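Putative lipoprotein (Parabacteroides distasonis ATCC 8503, PDB 3JX8) is of uncharacterised function but, as a putative lipoprotein with similarity to auto-transporter adhesin head (GIN) domains, may act in cell-surface adhesion or lipid binding. Local coordinates at residues Val29-Phe34 with Thr87-Lys92; Pro13-Ile18 with Tyr44-Ile49. All coordinates share one frame; numbering follows the deposited sequence. Where two conformers were deposited one is given.

Contact 1: Val29-Phe34 with Thr87-Lys92; sequences VGSADF and TVYKIK
D33 and F34 run parallel to K90 and I91, joined by two backbone hydrogen bonds: D33 N gives its proton to Y89 O (3.1 Å), and D33 O receives that of I91 N (2.8 Å, 162° at the hydrogen). One residue thus spends both its polar backbone atoms on the residues before and after K90, the usual economy of a parallel pair. Two CH-pi contacts, each a methyl over a ring face, carry the side-chain packing. The CB of A32 stands 3.4 Å from the centroid of the Y89 ring, only 6° off its normal, and is almost equally distant from all six ring carbons. The second methyl, CG2 of I91, lies 3.6 Å from the centroid of the F34 ring. With CG anti to the backbone N (chi1 -168°), F34 places the start of its ring next to I91 CB. The other branch of I91 turns to A32, where CD1 comes within a tight 3.5 Å of A32 CB, and it also touches F34 CD2, linking the two ring contacts. At the polar end of Y89 a water in the plane of the ring bridges OH to V29 O, donating to the carbonyl at 2.7 Å; S31 OG lies near the ring edge. On the face opposite F34 and I91, the side chains of D33 and K90 are exposed. Strand 65-70 backs the buried face, with I68 against both Y89 and I91 and L66 against F34, while F28 and F109 meet the F34 ring and strand 44-50 flanks strand 89-95.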
ATOM      1  N   VAL A  29      14.337 -11.363 -10.636  1.00 24.03           N
ATOM      2  CA  VAL A  29      14.050 -11.808  -9.294  1.00 23.45           C
ATOM      3  C   VAL A  29      15.337 -12.364  -8.742  1.00 23.99           C
ATOM      4  O   VAL A  29      15.952 -13.252  -9.357  1.00 23.95           O
ATOM      5  CB  VAL A  29      13.030 -12.947  -9.307  1.00 23.71           C
ATOM      6  CG1 VAL A  29      12.806 -13.493  -7.862  1.00 22.16           C
ATOM      7  CG2 VAL A  29      11.767 -12.517 -10.061  1.00 22.50           C
ATOM      8  N   GLY A  30      15.728 -11.909  -7.570  1.00 24.83           N
ATOM      9  CA  GLY A  30      16.922 -12.444  -6.928  1.00 25.49           C
ATOM     10  C   GLY A  30      17.801 -11.422  -6.254  1.00 26.19           C
ATOM     11  O   GLY A  30      17.449 -10.237  -6.134  1.00 26.69           O
ATOM     12  N   SER A  31      18.966 -11.905  -5.819  1.00 26.70           N
ATOM     13  CA  SER A  31      19.858 -11.157  -4.935  1.00 26.43           C
ATOM     14  C   SER A  31      21.084 -10.608  -5.630  1.00 25.98           C
ATOM     15  O   SER A  31      21.965 -10.081  -4.958  1.00 25.66           O
ATOM     16  CB  SER A  31      20.315 -12.057  -3.774  1.00 26.39           C
ATOM     17  OG  SER A  31      21.177 -13.098  -4.231  1.00 27.91           O
ATOM     18  N   ALA A  32      21.127 -10.674  -6.958  1.00 25.71           N
ATOM     19  CA  ALA A  32      22.324 -10.253  -7.701  1.00 25.67           C
ATOM     20  C   ALA A  32      22.572  -8.756  -7.575  1.00 25.91           C
ATOM     21  O   ALA A  32      21.660  -7.981  -7.319  1.00 26.00           O
ATOM     22  CB  ALA A  32      22.200 -10.616  -9.179  1.00 23.96           C
ATOM     23  N   ASP A  33      23.819  -8.368  -7.779  1.00 25.61           N
ATOM     24  CA  ASP A  33      24.139  -7.014  -8.207  1.00 25.95           C
ATOM     25  C   ASP A  33      24.038  -6.974  -9.728  1.00 25.33           C
ATOM     26  O   ASP A  33      24.823  -7.615 -10.438  1.00 25.33           O
ATOM     27  CB  ASP A  33      25.529  -6.616  -7.746  1.00 26.13           C
ATOM     28  CG  ASP A  33      25.616  -6.484  -6.231  1.00 28.87           C
ATOM     29  OD1 ASP A  33      24.627  -6.072  -5.582  1.00 30.80           O
ATOM     30  OD2 ASP A  33      26.686  -6.758  -5.680  1.00 33.35           O
ATOM     31  N   PHE A  34      23.044  -6.241 -10.210  1.00 24.75           N
ATOM     32  CA  PHE A  34      22.691  -6.177 -11.607  1.00 24.60           C
ATOM     33  C   PHE A  34      23.054  -4.787 -12.071  1.00 25.08           C
ATOM     34  O   PHE A  34      22.525  -3.822 -11.572  1.00 26.16           O
ATOM     35  CB  PHE A  34      21.186  -6.445 -11.727  1.00 24.45           C
ATOM     36  CG  PHE A  34      20.661  -6.690 -13.134  1.00 23.38           C
ATOM     37  CD1 PHE A  34      21.140  -5.999 -14.244  1.00 23.57           C
ATOM     38  CD2 PHE A  34      19.591  -7.554 -13.309  1.00 22.78           C
ATOM     39  CE1 PHE A  34      20.590  -6.212 -15.501  1.00 25.02           C
ATOM     40  CE2 PHE A  34      19.063  -7.796 -14.573  1.00 23.15           C
ATOM     41  CZ  PHE A  34      19.552  -7.136 -15.660  1.00 23.00           C
ATOM     42  N   THR A  87      27.449 -17.544  -3.567  1.00 25.76           N
ATOM     43  CA  THR A  87      28.576 -16.886  -2.925  1.00 25.54           C
ATOM     44  C   THR A  87      28.947 -15.630  -3.722  1.00 25.60           C
ATOM     45  O   THR A  87      29.536 -14.726  -3.171  1.00 26.09           O
ATOM     46  CB  THR A  87      29.781 -17.825  -2.748  1.00 25.74           C
ATOM     47  OG1 THR A  87      30.273 -18.245  -4.016  1.00 25.04           O
ATOM     48  CG2 THR A  87      29.387 -19.053  -1.933  1.00 24.75           C
ATOM     49  N   VAL A  88      28.558 -15.558  -4.995  1.00 25.35           N
ATOM     50  CA  VAL A  88      28.828 -14.398  -5.859  1.00 25.28           C
ATOM     51  C   VAL A  88      27.685 -14.386  -6.848  1.00 24.43           C
ATOM     52  O   VAL A  88      27.305 -15.444  -7.331  1.00 23.97           O
ATOM     53  CB  VAL A  88      30.117 -14.591  -6.731  1.00 26.15           C
ATOM     54  CG1 VAL A  88      30.398 -13.334  -7.572  1.00 26.29           C
ATOM     55  CG2 VAL A  88      31.300 -14.905  -5.888  1.00 28.89           C
ATOM     56  N   TYR A  89      27.140 -13.223  -7.170  1.00 24.13           N
ATOM     57  CA  TYR A  89      26.049 -13.151  -8.141  1.00 23.93           C
ATOM     58  C   TYR A  89      26.013 -11.758  -8.726  1.00 24.19           C
ATOM     59  O   TYR A  89      25.643 -10.804  -8.043  1.00 23.22           O
ATOM     60  CB  TYR A  89      24.727 -13.559  -7.494  1.00 24.29           C
ATOM     61  CG  TYR A  89      23.542 -13.756  -8.421  1.00 25.43           C
ATOM     62  CD1 TYR A  89      23.674 -13.807  -9.817  1.00 25.08           C
ATOM     63  CD2 TYR A  89      22.270 -13.930  -7.890  1.00 25.85           C
ATOM     64  CE1 TYR A  89      22.564 -13.990 -10.634  1.00 24.88           C
ATOM     65  CE2 TYR A  89      21.164 -14.137  -8.717  1.00 26.49           C
ATOM     66  CZ  TYR A  89      21.317 -14.155 -10.075  1.00 25.83           C
ATOM     67  OH  TYR A  89      20.220 -14.375 -10.866  1.00 25.33           O
ATOM     68  N   LYS A  90      26.469 -11.653  -9.980  1.00 24.13           N
ATOM     69  CA  LYS A  90      26.609 -10.386 -10.681  1.00 24.33           C
ATOM     70  C   LYS A  90      26.006 -10.539 -12.062  1.00 24.66           C
ATOM     71  O   LYS A  90      26.177 -11.595 -12.721  1.00 25.28           O
ATOM     72  CB  LYS A  90      28.073 -10.000 -10.824  1.00 24.46           C
ATOM     73  CG  LYS A  90      28.761  -9.743  -9.514  1.00 26.73           C
ATOM     74  CD  LYS A  90      30.189  -9.179  -9.668  1.00 28.86           C
ATOM     75  CE  LYS A  90      31.199 -10.236 -10.001  1.00 30.25           C
ATOM     76  NZ  LYS A  90      32.565  -9.657 -10.220  1.00 28.95           N
ATOM     77  N   ILE A  91      25.314  -9.495 -12.505  1.00 23.62           N
ATOM     78  CA  ILE A  91      24.708  -9.480 -13.815  1.00 23.09           C
ATOM     79  C   ILE A  91      25.095  -8.159 -14.487  1.00 23.76           C
ATOM     80  O   ILE A  91      25.043  -7.092 -13.860  1.00 24.33           O
ATOM     81  CB  ILE A  91      23.165  -9.560 -13.730  1.00 23.11           C
ATOM     82  CG1 ILE A  91      22.746 -10.822 -12.957  1.00 21.63           C
ATOM     83  CG2 ILE A  91      22.544  -9.487 -15.154  1.00 21.05           C
ATOM     84  CD1 ILE A  91      21.258 -10.881 -12.535  1.00 20.27           C
ATOM     85  N   LYS A  92      25.515  -8.230 -15.745  1.00 23.54           N
ATOM     86  CA  LYS A  92      25.741  -7.029 -16.540  0.50 23.90           C
ATOM     87  C   LYS A  92      24.932  -7.164 -17.822  1.00 23.48           C
ATOM     88  O   LYS A  92      24.983  -8.199 -18.507  1.00 22.97           O
ATOM     89  CB  LYS A  92      27.226  -6.835 -16.837  0.50 24.28           C
ATOM     90  CG  LYS A  92      28.041  -6.492 -15.601  0.50 25.57           C
ATOM     91  CD  LYS A  92      29.424  -6.008 -15.960  0.50 27.40           C
ATOM     92  CE  LYS A  92      30.211  -5.647 -14.707  0.50 28.85           C
ATOM     93  NZ  LYS A  92      31.325  -4.710 -15.035  0.50 30.23           N
TER
HETATM   94  O   HOH W   1      17.960 -15.110  -9.300  1.00 30.37           O

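Contact 2: Pro13-Ile18 with Tyr44-Ile49; sequences PETREI and YLSVTI
The Y44 ring receives E17 at its edge, with OE2 in the ring plane and the carboxylate turned 82° from the ring; Y44 OH donates to that oxygen at 2.8 Å, from above the carboxylate plane. A chi1 of -69° sets E17 CG anti to the carbonyl carbon, and the chain runs extended from there to the carboxylate. The second flat pair lies within one strand: the guanidinium of R16 grips the carboxylate of E14 side-on, NE to OE2 at 3.0 Å and NH2 to OE1, both oxygens being approached from above the carboxylate plane. The carboxylate carbon of E14 sits at the guanidinium edge, while F54 makes a cation-pi contact with R16. Between the strands, T15 and T48 form a pair not hydrogen-bonded through the backbone, whose side-chain hydroxyls bond to each other, OG1 to OG1, at 2.7 Å; T15 CG2 reaches on toward S46 OG. At the end of the ladder I18 lies alongside L45, CB to CD2 at 3.8 Å, and its CD1 also meets V47 CG2. The backbone binds E14 to I49 and R16 to V47 with reciprocal hydrogen bonds, and I18 N to L45 O. Water extends the ladder past I18, donating to its carbonyl O at 2.7 Å and accepting from L45 N. The strand axes lie 4.6 Å apart at 168°, an antiparallel pairing. As strand 44-50 also pairs antiparallel with strand 89-95, strand 13-17 adds an antiparallel cap at the end of a body resembling a right-handed beta-helix, consistent with the Pec_lyase-like clan.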
ATOM      1  N   PRO A  13      32.775 -19.667  -8.818  1.00 23.40           N
ATOM      2  CA  PRO A  13      32.061 -18.759  -9.705  1.00 23.42           C
ATOM      3  C   PRO A  13      32.369 -18.950 -11.178  1.00 23.49           C
ATOM      4  O   PRO A  13      33.531 -19.069 -11.552  1.00 23.38           O
ATOM      5  CB  PRO A  13      32.556 -17.373  -9.271  1.00 23.52           C
ATOM      6  CG  PRO A  13      33.406 -17.599  -8.060  1.00 23.78           C
ATOM      7  CD  PRO A  13      33.875 -18.985  -8.119  1.00 23.34           C
ATOM      8  N   GLU A  14      31.319 -18.921 -11.992  1.00 23.32           N
ATOM      9  CA  GLU A  14      31.423 -19.031 -13.439  1.00 22.76           C
ATOM     10  C   GLU A  14      30.704 -17.860 -14.104  1.00 22.31           C
ATOM     11  O   GLU A  14      29.611 -17.498 -13.706  1.00 21.63           O
ATOM     12  CB  GLU A  14      30.826 -20.364 -13.956  1.00 22.73           C
ATOM     13  CG  GLU A  14      30.724 -20.450 -15.473  1.00 22.37           C
ATOM     14  CD  GLU A  14      30.234 -21.787 -16.030  1.00 24.56           C
ATOM     15  OE1 GLU A  14      29.929 -22.749 -15.258  1.00 24.35           O
ATOM     16  OE2 GLU A  14      30.163 -21.854 -17.290  1.00 22.30           O
ATOM     17  N   THR A  15      31.331 -17.305 -15.138  1.00 21.58           N
ATOM     18  CA  THR A  15      30.743 -16.265 -15.939  1.00 21.53           C
ATOM     19  C   THR A  15      30.306 -16.846 -17.271  1.00 22.54           C
ATOM     20  O   THR A  15      31.061 -17.568 -17.941  1.00 22.87           O
ATOM     21  CB  THR A  15      31.738 -15.151 -16.178  1.00 21.08           C
ATOM     22  OG1 THR A  15      32.043 -14.558 -14.914  1.00 21.11           O
ATOM     23  CG2 THR A  15      31.197 -14.116 -17.127  1.00 17.19           C
ATOM     24  N   ARG A  16      29.079 -16.526 -17.644  1.00 23.50           N
ATOM     25  CA  ARG A  16      28.526 -16.896 -18.931  1.00 24.48           C
ATOM     26  C   ARG A  16      27.963 -15.682 -19.621  1.00 25.48           C
ATOM     27  O   ARG A  16      27.130 -14.934 -19.053  1.00 24.14           O
ATOM     28  CB  ARG A  16      27.401 -17.917 -18.774  1.00 24.65           C
ATOM     29  CG  ARG A  16      27.868 -19.250 -18.333  1.00 25.29           C
ATOM     30  CD  ARG A  16      26.747 -20.252 -18.276  1.00 25.24           C
ATOM     31  NE  ARG A  16      27.257 -21.392 -17.556  1.00 28.18           N
ATOM     32  CZ  ARG A  16      26.589 -22.491 -17.224  1.00 29.52           C
ATOM     33  NH1 ARG A  16      25.329 -22.685 -17.560  1.00 26.51           N
ATOM     34  NH2 ARG A  16      27.244 -23.434 -16.553  1.00 32.85           N
ATOM     35  N   GLU A  17      28.416 -15.492 -20.855  1.00 26.54           N
ATOM     36  CA  GLU A  17      27.789 -14.533 -21.738  1.00 28.19           C
ATOM     37  C   GLU A  17      26.648 -15.233 -22.420  1.00 28.51           C
ATOM     38  O   GLU A  17      26.842 -16.269 -23.028  1.00 30.01           O
ATOM     39  CB  GLU A  17      28.789 -13.970 -22.731  1.00 28.20           C
ATOM     40  CG  GLU A  17      29.818 -13.076 -22.039  1.00 31.42           C
ATOM     41  CD  GLU A  17      30.798 -12.416 -23.018  1.00 37.00           C
ATOM     42  OE1 GLU A  17      30.816 -12.819 -24.208  1.00 40.72           O
ATOM     43  OE2 GLU A  17      31.537 -11.487 -22.598  1.00 39.44           O
ATOM     44  N   ILE A  18      25.451 -14.675 -22.323  1.00 29.35           N
ATOM     45  CA  ILE A  18      24.252 -15.317 -22.848  1.00 29.38           C
ATOM     46  C   ILE A  18      23.729 -14.536 -24.044  1.00 29.99           C
ATOM     47  O   ILE A  18      23.525 -13.319 -23.979  1.00 30.28           O
ATOM     48  CB  ILE A  18      23.186 -15.439 -21.755  1.00 29.35           C
ATOM     49  CG1 ILE A  18      23.765 -16.236 -20.578  1.00 29.16           C
ATOM     50  CG2 ILE A  18      21.951 -16.137 -22.298  1.00 29.10           C
ATOM     51  CD1 ILE A  18      23.083 -16.003 -19.268  1.00 29.01           C
ATOM     52  N   TYR A  44      23.387  -7.160 -24.865  1.00 27.57           N
ATOM     53  CA  TYR A  44      24.410  -7.965 -24.222  1.00 27.23           C
ATOM     54  C   TYR A  44      23.938  -8.450 -22.879  1.00 26.78           C
ATOM     55  O   TYR A  44      23.284  -7.706 -22.163  1.00 26.93           O
ATOM     56  CB  TYR A  44      25.662  -7.112 -24.028  1.00 27.28           C
ATOM     57  CG  TYR A  44      26.791  -7.812 -23.293  1.00 27.37           C
ATOM     58  CD1 TYR A  44      27.635  -8.695 -23.954  1.00 28.23           C
ATOM     59  CD2 TYR A  44      27.024  -7.566 -21.950  1.00 26.40           C
ATOM     60  CE1 TYR A  44      28.665  -9.320 -23.292  1.00 28.99           C
ATOM     61  CE2 TYR A  44      28.041  -8.184 -21.281  1.00 28.09           C
ATOM     62  CZ  TYR A  44      28.868  -9.056 -21.956  1.00 29.69           C
ATOM     63  OH  TYR A  44      29.893  -9.677 -21.284  1.00 30.70           O
ATOM     64  N   LEU A  45      24.260  -9.694 -22.550  1.00 25.96           N
ATOM     65  CA  LEU A  45      24.003 -10.214 -21.226  1.00 25.61           C
ATOM     66  C   LEU A  45      25.147 -11.081 -20.764  1.00 25.68           C
ATOM     67  O   LEU A  45      25.558 -12.019 -21.450  1.00 25.12           O
ATOM     68  CB  LEU A  45      22.732 -11.049 -21.185  1.00 25.29           C
ATOM     69  CG  LEU A  45      22.403 -11.737 -19.854  1.00 25.50           C
ATOM     70  CD1 LEU A  45      22.247 -10.738 -18.662  1.00 21.90           C
ATOM     71  CD2 LEU A  45      21.183 -12.644 -20.028  1.00 23.48           C
ATOM     72  N   SER A  46      25.594 -10.805 -19.552  1.00 25.59           N
ATOM     73  CA  SER A  46      26.562 -11.633 -18.873  1.00 25.63           C
ATOM     74  C   SER A  46      26.108 -11.881 -17.430  1.00 24.62           C
ATOM     75  O   SER A  46      25.677 -10.955 -16.759  1.00 24.85           O
ATOM     76  CB  SER A  46      27.915 -10.915 -18.883  1.00 25.60           C
ATOM     77  OG  SER A  46      28.810 -11.507 -17.963  1.00 27.58           O
ATOM     78  N   VAL A  47      26.247 -13.118 -16.963  1.00 23.84           N
ATOM     79  CA  VAL A  47      25.862 -13.520 -15.605  1.00 23.24           C
ATOM     80  C   VAL A  47      27.016 -14.306 -14.980  1.00 23.74           C
ATOM     81  O   VAL A  47      27.560 -15.236 -15.602  1.00 23.57           O
ATOM     82  CB  VAL A  47      24.610 -14.426 -15.602  1.00 22.95           C
ATOM     83  CG1 VAL A  47      24.281 -14.895 -14.166  1.00 21.27           C
ATOM     84  CG2 VAL A  47      23.418 -13.729 -16.256  1.00 21.14           C
ATOM     85  N   THR A  48      27.376 -13.933 -13.754  1.00 23.56           N
ATOM     86  CA  THR A  48      28.372 -14.622 -12.970  1.00 23.40           C
ATOM     87  C   THR A  48      27.701 -15.150 -11.699  1.00 24.19           C
ATOM     88  O   THR A  48      27.144 -14.384 -10.903  1.00 24.61           O
ATOM     89  CB  THR A  48      29.507 -13.683 -12.596  1.00 23.50           C
ATOM     90  OG1 THR A  48      30.090 -13.139 -13.789  1.00 23.14           O
ATOM     91  CG2 THR A  48      30.590 -14.412 -11.754  1.00 21.51           C
ATOM     92  N   ILE A  49      27.759 -16.461 -11.499  1.00 24.17           N
ATOM     93  CA  ILE A  49      27.188 -17.078 -10.299  1.00 23.81           C
ATOM     94  C   ILE A  49      27.933 -18.395 -10.056  1.00 24.84           C
ATOM     95  O   ILE A  49      28.593 -18.927 -10.983  1.00 25.47           O
ATOM     96  CB  ILE A  49      25.630 -17.279 -10.471  1.00 23.74           C
ATOM     97  CG1 ILE A  49      24.937 -17.456  -9.107  1.00 23.12           C
ATOM     98  CG2 ILE A  49      25.288 -18.439 -11.440  1.00 20.75           C
ATOM     99  CD1 ILE A  49      23.417 -17.274  -9.164  1.00 17.59           C
TER
HETATM  100  O   HOH W   2      25.221 -11.407 -24.687  1.00 24.11           O

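Overall arrangement
Contacts 1 and 2 illustrate how neighbouring strand pairs join into a continuous sheet, strand 89-95 pairing with 33-38 along one edge and with 44-50 along the other; their centres are 10 Å apart. Probable hydrogen bonds make the join, T48 N to K90 O at 2.8 Å and S46 N to K92 O at 2.9 Å, while I49 CD1 packs on Y89 CD1 at 3.5 Å. The strand order is therefore 13-17, 44-50, 89-95, 33-38, passing from antiparallel to parallel pairing. A sulfate lies about 4 Å from the S31 side chain and a glycerol about 5 Å from that of R16; both probably come from the crystallisation liquor.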